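Local coordinates for protein 2-C-methyl-D-erythritol 4-phosphate cytidylyltransferase (Neisseria gonorrhoeae, PDB 1VGW) that probably catalyses the transfer of a cytidylyl group from CTP to 2-C-methyl-D-erythritol 4-phosphate, an early step of the non-mevalonate isoprenoid pathway, at residues A112-L117 with A166-L171; L122-E127 with L205-A210; T53-S58 with P72-W77. One frame throughout, in Å; residues are numbered along the deposited sequence.

Contact 1: A112-L117 with A166-L171; sequences AARCCL and AQTPQL
Arg114 and Gln167 cross at about a right angle in this GT-A-like nucleotidyltransferase fold, beside the probable active site: Arg114 touches Lys214, which is predicted to position the methylerythritol phosphate. The loop after strand 106-109 here faces the corner at Thr168, where strand 163-167 gives way to strand 169-173. The Arg114 chain runs extended from CG to NE (chi2 -175°, chi3 -162°), carrying the guanidinium to the Gln167 backbone, with Gln167 CA 3.9 Å above its plane and over its centre. The guanidinium and the Gln167 amide are turned 54° apart, and a water in the guanidinium plane accepts from both Arg114 NH1 and Gln167 NE2, each at 3.3 Å. Arginine suits this buried place because its flat cation can take a backbone carbon over one face while its N-H groups bond outward: NE to Asp111 and NH2 to Asp144 of the second subunit in salt bridges, NH1 to Asn212 O, whose ND2 donates to Gln167 OE1.

Farther along, Leu117 and Pro169 meet tip to tip, Leu117 CD1 lying 4.2 Å from Pro169 CD. A cis peptide bond precedes Pro169, consistent with the sharp turn at Thr168. Gln170 NE2 spans the corner to hydrogen-bond Gln167 O at 3.2 Å, approaching almost in line with the C=O bond. Thr168 OG1, which accepts from Asp111 N, sits 3.4 Å from Arg114 CD.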
loop_
_atom_site.group_PDB
_atom_site.type_symbol
_atom_site.label_atom_id
_atom_site.label_comp_id
_atom_site.label_asym_id
_atom_site.label_seq_id
_atom_site.Cartn_x
_atom_site.Cartn_y
_atom_site.Cartn_z
ATOM N N ALA B 112 -5.089 -0.843 17.046
ATOM C CA ALA B 112 -5.357 -2.195 17.516
ATOM C C ALA B 112 -5.311 -3.262 16.423
ATOM O O ALA B 112 -5.048 -4.446 16.676
ATOM C CB ALA B 112 -6.795 -2.251 18.098
ATOM N N ALA B 113 -5.532 -2.915 15.159
ATOM C CA ALA B 113 -5.478 -3.859 14.083
ATOM C C ALA B 113 -4.172 -3.915 13.330
ATOM O O ALA B 113 -4.176 -4.600 12.284
ATOM C CB ALA B 113 -6.622 -3.611 13.089
ATOM N N ARG B 114 -3.128 -3.219 13.705
ATOM C CA ARG B 114 -1.844 -3.316 12.959
ATOM C C ARG B 114 -0.980 -4.278 13.796
ATOM O O ARG B 114 -0.099 -3.892 14.574
ATOM C CB ARG B 114 -1.198 -1.990 12.711
ATOM C CG ARG B 114 -1.753 -1.076 11.644
ATOM C CD ARG B 114 -0.931 0.184 11.428
ATOM N NE ARG B 114 -1.661 1.237 10.739
ATOM C CZ ARG B 114 -1.616 1.478 9.425
ATOM N NH1 ARG B 114 -0.875 0.750 8.603
ATOM N NH2 ARG B 114 -2.300 2.491 8.902
ATOM N N CYS B 115 -1.226 -5.589 13.555
ATOM C CA CYS B 115 -0.597 -6.620 14.333
ATOM C C CYS B 115 0.663 -7.205 13.788
ATOM O O CYS B 115 1.164 -8.190 14.370
ATOM C CB CYS B 115 -1.581 -7.736 14.728
ATOM S SG CYS B 115 -2.374 -8.611 13.328
ATOM N N CYS B 116 1.243 -6.658 12.757
ATOM C CA CYS B 116 2.474 -7.185 12.183
ATOM C C CYS B 116 3.582 -6.150 12.181
ATOM O O CYS B 116 4.517 -6.235 11.388
ATOM C CB CYS B 116 2.180 -7.677 10.750
ATOM S SG CYS B 116 1.087 -9.160 10.773
ATOM N N LEU B 117 3.498 -5.174 13.089
ATOM C CA LEU B 117 4.522 -4.142 13.190
ATOM C C LEU B 117 5.868 -4.757 13.550
ATOM O O LEU B 117 6.023 -5.244 14.672
ATOM C CB LEU B 117 4.090 -3.187 14.339
ATOM C CG LEU B 117 5.206 -2.247 14.847
ATOM C CD1 LEU B 117 5.515 -1.205 13.792
ATOM C CD2 LEU B 117 4.881 -1.668 16.207
ATOM N N ALA B 166 1.029 7.563 5.854
ATOM C CA ALA B 166 1.214 7.419 7.276
ATOM C C ALA B 166 0.794 6.052 7.797
ATOM O O ALA B 166 -0.197 5.460 7.313
ATOM C CB ALA B 166 0.403 8.523 7.964
ATOM N N GLN B 167 1.513 5.511 8.744
ATOM C CA GLN B 167 1.222 4.280 9.464
ATOM C C GLN B 167 1.168 4.649 10.956
ATOM O O GLN B 167 0.871 5.834 11.245
ATOM C CB GLN B 167 2.281 3.216 9.239
ATOM C CG GLN B 167 2.438 2.771 7.803
ATOM C CD GLN B 167 3.376 1.607 7.597
ATOM O OE1 GLN B 167 4.447 1.498 8.232
ATOM N NE2 GLN B 167 2.987 0.712 6.676
ATOM N N THR B 168 1.247 3.712 11.859
ATOM C CA THR B 168 1.307 3.926 13.291
ATOM C C THR B 168 2.418 3.008 13.788
ATOM O O THR B 168 2.825 2.109 13.001
ATOM C CB THR B 168 -0.001 3.701 14.003
ATOM O OG1 THR B 168 -0.277 2.302 14.059
ATOM C CG2 THR B 168 -1.201 4.415 13.367
ATOM N N PRO B 169 2.985 3.198 14.970
ATOM C CA PRO B 169 2.607 4.184 15.946
ATOM C C PRO B 169 3.032 5.583 15.592
ATOM O O PRO B 169 3.842 5.761 14.664
ATOM C CB PRO B 169 3.335 3.723 17.234
ATOM C CG PRO B 169 3.852 2.353 16.939
ATOM C CD PRO B 169 4.170 2.395 15.451
ATOM N N GLN B 170 2.377 6.562 16.163
ATOM C CA GLN B 170 2.670 8.001 16.040
ATOM C C GLN B 170 3.112 8.436 17.465
ATOM O O GLN B 170 2.296 8.302 18.380
ATOM C CB GLN B 170 1.408 8.792 15.620
ATOM C CG GLN B 170 0.893 8.209 14.279
ATOM C CD GLN B 170 0.159 9.153 13.375
ATOM O OE1 GLN B 170 -0.444 10.160 13.720
ATOM N NE2 GLN B 170 0.102 8.812 12.059
ATOM N N LEU B 171 4.350 8.872 17.578
ATOM C CA LEU B 171 4.965 9.185 18.882
ATOM C C LEU B 171 5.104 10.640 19.223
ATOM O O LEU B 171 5.892 11.352 18.566
ATOM C CB LEU B 171 6.289 8.443 18.913
ATOM C CG LEU B 171 7.554 8.797 19.588
ATOM C CD1 LEU B 171 7.574 9.969 20.551
ATOM C CD2 LEU B 171 8.225 7.585 20.207
HETATM O O HOH W 1 -0.022 1.194 5.466
#

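Contact 2: L122-E127 with L205-A210; sequences LARLIE and LIQGDA
Arg124 bends at chi3 (-55°), turning NE out of the line of its methylene chain, and the guanidinium then meets the backbone of Gln207 edge-on. NE and NH1 both donate hydrogen bonds to Gln207 O, gripping it side-on at 3.3 Å and 2.9 Å respectively, with the oxygen close to the guanidinium plane; the NH1 bond is the shorter and the straighter (N-H...O 159°). Both nitrogens approach from the same face of the carbonyl plane, NE tilted from it and NH1 standing well above it. Arginine suits this partly exposed flank of the helix: its aliphatic part can lie against the neighbouring strand while its donors reach the carbonyl where that strand ends. Its CB accordingly lies 4.2 Å from Ile206 CG2.

Beside this polar grip, Leu125 has CG anti to the backbone N (chi1 176°), and CD1 comes within 4.0 Å of Ile206 CD1. The two side chains cross at about a right angle. Ile206 points from the strand toward the helix, and its CG2 methyl also rests near the Leu125 backbone. Branched apolar residues fit this buried seam, where Leu125 and Ile206 both touch Leu138 of strand 136-141.

Helix 122-127 and strand 205-207 run roughly antiparallel, their axes 8.5 Å apart at closest, so this is helix-on-sheet packing within an alpha/beta fold. Strand 204-207 pairs in parallel with strand 136-141. The chemistry implies an apolar join fastened at its more exposed margin: one cationic group gives two donors to a single carbonyl oxygen, and its charge would probably polarise that peptide.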
loop_
_atom_site.group_PDB
_atom_site.type_symbol
_atom_site.label_atom_id
_atom_site.label_comp_id
_atom_site.label_asym_id
_atom_site.label_seq_id
_atom_site.Cartn_x
_atom_site.Cartn_y
_atom_site.Cartn_z
ATOM N N LEU B 122 9.817 -0.555 15.310
ATOM C CA LEU B 122 9.503 0.072 16.588
ATOM C C LEU B 122 10.764 0.722 17.167
ATOM O O LEU B 122 10.696 1.891 17.592
ATOM C CB LEU B 122 8.898 -0.923 17.544
ATOM C CG LEU B 122 8.440 -0.513 18.914
ATOM C CD1 LEU B 122 7.431 0.619 18.899
ATOM C CD2 LEU B 122 7.865 -1.684 19.708
ATOM N N ALA B 123 11.884 0.005 17.120
ATOM C CA ALA B 123 13.161 0.478 17.585
ATOM C C ALA B 123 13.575 1.768 16.879
ATOM O O ALA B 123 13.932 2.749 17.561
ATOM C CB ALA B 123 14.247 -0.582 17.424
ATOM N N ARG B 124 13.519 1.805 15.552
ATOM C CA ARG B 124 13.825 3.029 14.799
ATOM C C ARG B 124 12.953 4.209 15.228
ATOM O O ARG B 124 13.444 5.326 15.435
ATOM C CB ARG B 124 13.555 2.774 13.311
ATOM C CG ARG B 124 14.779 2.519 12.465
ATOM C CD ARG B 124 14.527 2.900 11.016
ATOM N NE ARG B 124 13.375 2.239 10.461
ATOM C CZ ARG B 124 13.230 0.978 10.106
ATOM N NH1 ARG B 124 12.065 0.585 9.595
ATOM N NH2 ARG B 124 14.206 0.099 10.257
ATOM N N LEU B 125 11.647 4.011 15.399
ATOM C CA LEU B 125 10.794 5.128 15.828
ATOM C C LEU B 125 11.213 5.664 17.181
ATOM O O LEU B 125 11.163 6.871 17.445
ATOM C CB LEU B 125 9.335 4.694 15.859
ATOM C CG LEU B 125 8.269 5.646 16.357
ATOM C CD1 LEU B 125 8.102 6.829 15.384
ATOM C CD2 LEU B 125 6.917 4.935 16.548
ATOM N N ILE B 126 11.475 4.765 18.138
ATOM C CA ILE B 126 11.836 5.168 19.484
ATOM C C ILE B 126 13.171 5.921 19.456
ATOM O O ILE B 126 13.242 6.977 20.077
ATOM C CB ILE B 126 11.902 4.009 20.467
ATOM C CG1 ILE B 126 10.475 3.589 20.883
ATOM C CG2 ILE B 126 12.703 4.321 21.733
ATOM C CD1 ILE B 126 10.419 2.088 21.239
ATOM N N GLU B 127 14.123 5.395 18.707
ATOM C CA GLU B 127 15.447 5.966 18.591
ATOM C C GLU B 127 15.478 7.338 17.943
ATOM O O GLU B 127 16.073 8.282 18.475
ATOM C CB GLU B 127 16.334 4.989 17.800
ATOM C CG GLU B 127 17.804 5.376 17.763
ATOM C CD GLU B 127 18.402 5.420 19.158
ATOM O OE1 GLU B 127 18.146 4.489 19.949
ATOM O OE2 GLU B 127 19.095 6.403 19.467
ATOM N N LEU B 205 9.499 12.168 9.817
ATOM C CA LEU B 205 8.959 11.018 9.098
ATOM C C LEU B 205 10.034 9.899 9.194
ATOM O O LEU B 205 11.143 10.094 8.685
ATOM C CB LEU B 205 8.665 11.258 7.622
ATOM C CG LEU B 205 7.415 12.051 7.278
ATOM C CD1 LEU B 205 7.556 12.732 5.925
ATOM C CD2 LEU B 205 6.142 11.215 7.322
ATOM N N ILE B 206 9.678 8.800 9.843
ATOM C CA ILE B 206 10.578 7.640 10.001
ATOM C C ILE B 206 10.043 6.456 9.174
ATOM O O ILE B 206 8.838 6.179 9.052
ATOM C CB ILE B 206 10.682 7.285 11.475
ATOM C CG1 ILE B 206 11.476 8.417 12.223
ATOM C CG2 ILE B 206 11.305 5.958 11.785
ATOM C CD1 ILE B 206 10.518 9.118 13.186
ATOM N N GLN B 207 10.929 5.781 8.478
ATOM C CA GLN B 207 10.628 4.673 7.606
ATOM C C GLN B 207 9.911 3.547 8.315
ATOM O O GLN B 207 10.401 3.003 9.302
ATOM C CB GLN B 207 11.894 4.149 6.930
ATOM C CG GLN B 207 11.712 2.970 6.040
ATOM C CD GLN B 207 10.857 3.137 4.802
ATOM O OE1 GLN B 207 10.742 4.200 4.151
ATOM N NE2 GLN B 207 10.258 2.005 4.413
ATOM N N GLY B 208 8.725 3.182 7.806
ATOM C CA GLY B 208 7.954 2.094 8.401
ATOM C C GLY B 208 8.285 0.761 7.728
ATOM O O GLY B 208 9.454 0.381 7.624
ATOM N N ASP B 209 7.251 0.087 7.222
ATOM C CA ASP B 209 7.433 -1.211 6.577
ATOM C C ASP B 209 6.177 -1.711 5.881
ATOM O O ASP B 209 5.060 -1.619 6.398
ATOM C CB ASP B 209 7.847 -2.203 7.686
ATOM C CG ASP B 209 8.296 -3.546 7.164
ATOM O OD1 ASP B 209 9.518 -3.818 7.158
ATOM O OD2 ASP B 209 7.413 -4.350 6.785
ATOM N N ALA B 210 6.360 -2.457 4.785
ATOM C CA ALA B 210 5.294 -3.018 4.001
ATOM C C ALA B 210 4.454 -4.059 4.732
ATOM O O ALA B 210 3.292 -4.274 4.381
ATOM C CB ALA B 210 5.850 -3.672 2.726
#

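Contact 3: T53-S58 with P72-W77; sequences TVVVVS and PQVRVW
Val54 and Trp77 meet on one face of the two parallel strands of a beta-alpha-beta unit, strand 75-77 lying at the edge of the sheet. CG1 of Val54, anti to the backbone N (chi1 -172°), makes a CH-pi contact 3.9 Å from the centroid of the indole six-membered ring. In Trp77, chi1 -69° places CG beside the backbone N and chi2 -15° turns the indole so that one face meets this methyl, which sits 3.7 Å above the ring plane, toward the rim. Tryptophan suits a partly exposed edge strand, where its face offers a broad apolar surface. On the other face, Val55 CG2 meets Val74 CG1 at 3.9 Å, the two side chains crossing obliquely. Beta-branched valines favour extended backbone and pack compactly between sheet and helix.

The backbone ladder runs from Arg75 N to Thr53 O (3.0 Å), through Val55, which bonds to both Arg75 O and Trp77 N, to Val57 N and Trp77 O (2.9 Å).

Helix 63-70 makes the crossover, its Gln68 bonding to Val74 O. Strand 52-56 pairs on its other edge with strand 7-12. Helix 36-45 packs on Thr53 and Val55, whereas Leu95 of helix 84-98 touches Val54 and Trp77, and Lys94 of that helix makes a cation-pi contact with the indole.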
loop_
_atom_site.group_PDB
_atom_site.type_symbol
_atom_site.label_atom_id
_atom_site.label_comp_id
_atom_site.label_asym_id
_atom_site.label_seq_id
_atom_site.Cartn_x
_atom_site.Cartn_y
_atom_site.Cartn_z
ATOM N N THR B 53 2.251 -0.251 28.794
ATOM C CA THR B 53 1.295 -0.426 27.699
ATOM C C THR B 53 -0.115 -0.289 28.247
ATOM O O THR B 53 -0.449 -0.802 29.322
ATOM C CB THR B 53 1.498 -1.768 26.997
ATOM O OG1 THR B 53 2.817 -1.804 26.444
ATOM C CG2 THR B 53 0.469 -2.058 25.940
ATOM N N VAL B 54 -0.916 0.558 27.605
ATOM C CA VAL B 54 -2.292 0.774 28.014
ATOM C C VAL B 54 -3.234 0.546 26.802
ATOM O O VAL B 54 -2.806 0.859 25.694
ATOM C CB VAL B 54 -2.535 2.197 28.524
ATOM C CG1 VAL B 54 -3.919 2.364 29.119
ATOM C CG2 VAL B 54 -1.482 2.571 29.598
ATOM N N VAL B 55 -4.386 -0.043 27.049
ATOM C CA VAL B 55 -5.405 -0.333 26.049
ATOM C C VAL B 55 -6.703 0.321 26.531
ATOM O O VAL B 55 -6.966 0.131 27.725
ATOM C CB VAL B 55 -5.736 -1.839 25.902
ATOM C CG1 VAL B 55 -6.712 -1.998 24.710
ATOM C CG2 VAL B 55 -4.496 -2.670 25.646
ATOM N N VAL B 56 -7.350 1.123 25.720
ATOM C CA VAL B 56 -8.593 1.754 26.177
ATOM C C VAL B 56 -9.782 1.135 25.417
ATOM O O VAL B 56 -9.824 1.183 24.179
ATOM C CB VAL B 56 -8.612 3.265 25.957
ATOM C CG1 VAL B 56 -9.957 3.826 26.388
ATOM C CG2 VAL B 56 -7.485 3.968 26.709
ATOM N N VAL B 57 -10.679 0.473 26.141
ATOM C CA VAL B 57 -11.846 -0.121 25.509
ATOM C C VAL B 57 -13.144 0.553 25.959
ATOM O O VAL B 57 -13.160 1.323 26.915
ATOM C CB VAL B 57 -12.018 -1.610 25.860
ATOM C CG1 VAL B 57 -10.907 -2.462 25.307
ATOM C CG2 VAL B 57 -12.188 -1.711 27.383
ATOM N N SER B 58 -14.236 0.097 25.337
ATOM C CA SER B 58 -15.569 0.626 25.705
ATOM C C SER B 58 -15.986 -0.053 27.001
ATOM O O SER B 58 -15.535 -1.168 27.274
ATOM C CB SER B 58 -16.561 0.312 24.594
ATOM O OG SER B 58 -17.333 -0.846 24.885
ATOM N N PRO B 72 -0.979 -9.309 32.711
ATOM C CA PRO B 72 -1.159 -8.708 34.014
ATOM C C PRO B 72 -0.547 -7.330 34.141
ATOM O O PRO B 72 -1.135 -6.425 34.763
ATOM C CB PRO B 72 -0.618 -9.745 34.984
ATOM C CG PRO B 72 0.340 -10.550 34.184
ATOM C CD PRO B 72 -0.224 -10.574 32.783
ATOM N N GLN B 73 0.568 -7.054 33.478
ATOM C CA GLN B 73 1.123 -5.708 33.561
ATOM C C GLN B 73 0.478 -4.693 32.642
ATOM O O GLN B 73 0.651 -3.477 32.848
ATOM C CB GLN B 73 2.654 -5.722 33.382
ATOM C CG GLN B 73 3.346 -6.084 34.696
ATOM C CD GLN B 73 4.809 -6.374 34.531
ATOM O OE1 GLN B 73 5.294 -6.704 33.450
ATOM N NE2 GLN B 73 5.532 -6.300 35.648
ATOM N N VAL B 74 -0.251 -5.112 31.611
ATOM C CA VAL B 74 -0.933 -4.157 30.733
ATOM C C VAL B 74 -2.113 -3.529 31.445
ATOM O O VAL B 74 -2.816 -4.147 32.238
ATOM C CB VAL B 74 -1.411 -4.900 29.467
ATOM C CG1 VAL B 74 -2.382 -4.077 28.645
ATOM C CG2 VAL B 74 -0.229 -5.344 28.657
ATOM N N ARG B 75 -2.367 -2.231 31.190
ATOM C CA ARG B 75 -3.505 -1.599 31.879
ATOM C C ARG B 75 -4.708 -1.508 30.966
ATOM O O ARG B 75 -4.625 -0.881 29.907
ATOM C CB ARG B 75 -3.082 -0.221 32.372
ATOM C CG ARG B 75 -1.773 -0.319 33.200
ATOM C CD ARG B 75 -2.020 0.475 34.492
ATOM N NE ARG B 75 -0.743 0.626 35.222
ATOM C CZ ARG B 75 -0.762 0.989 36.500
ATOM N NH1 ARG B 75 -1.921 1.230 37.079
ATOM N NH2 ARG B 75 0.368 1.132 37.162
ATOM N N VAL B 76 -5.826 -2.118 31.375
ATOM C CA VAL B 76 -7.015 -2.111 30.539
ATOM C C VAL B 76 -7.991 -1.098 31.091
ATOM O O VAL B 76 -8.667 -1.392 32.079
ATOM C CB VAL B 76 -7.621 -3.533 30.453
ATOM C CG1 VAL B 76 -9.035 -3.505 29.888
ATOM C CG2 VAL B 76 -6.761 -4.446 29.575
ATOM N N TRP B 77 -8.095 0.083 30.477
ATOM C CA TRP B 77 -9.021 1.104 30.993
ATOM C C TRP B 77 -10.345 1.099 30.248
ATOM O O TRP B 77 -10.393 0.932 29.019
ATOM C CB TRP B 77 -8.376 2.503 30.881
ATOM C CG TRP B 77 -7.214 2.719 31.811
ATOM C CD1 TRP B 77 -6.876 1.953 32.908
ATOM C CD2 TRP B 77 -6.277 3.803 31.753
ATOM N NE1 TRP B 77 -5.776 2.493 33.507
ATOM C CE2 TRP B 77 -5.384 3.630 32.835
ATOM C CE3 TRP B 77 -6.119 4.907 30.917
ATOM C CZ2 TRP B 77 -4.312 4.495 33.077
ATOM C CZ3 TRP B 77 -5.042 5.760 31.148
ATOM C CH2 TRP B 77 -4.159 5.558 32.223
#

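How the contacts relate
All three contacts reach the same mixed sheet. Contact 1 is fully buried near the middle of the chain; contact 2 is a buried seam with a more exposed rim; contact 3 is a largely buried strand pair at the sheet's edge, with Trp77 partly exposed and Arg75 exposed. Contacts 2 and 3 lie on opposite sides of the chain's centre, their centres about 24 Å apart. Contacts 1 and 2 touch: Gln167 NE2 probably donates to Asp209 O at 3.1 Å; both also meet the second subunit. Contact 3 joins neither, and no other chain of the assembly touches its segments. Contact 1 buries charged groups, contact 2 adds a peripheral arginine to apolar packing, and contact 3 relies on backbone bonds, valines and an indole.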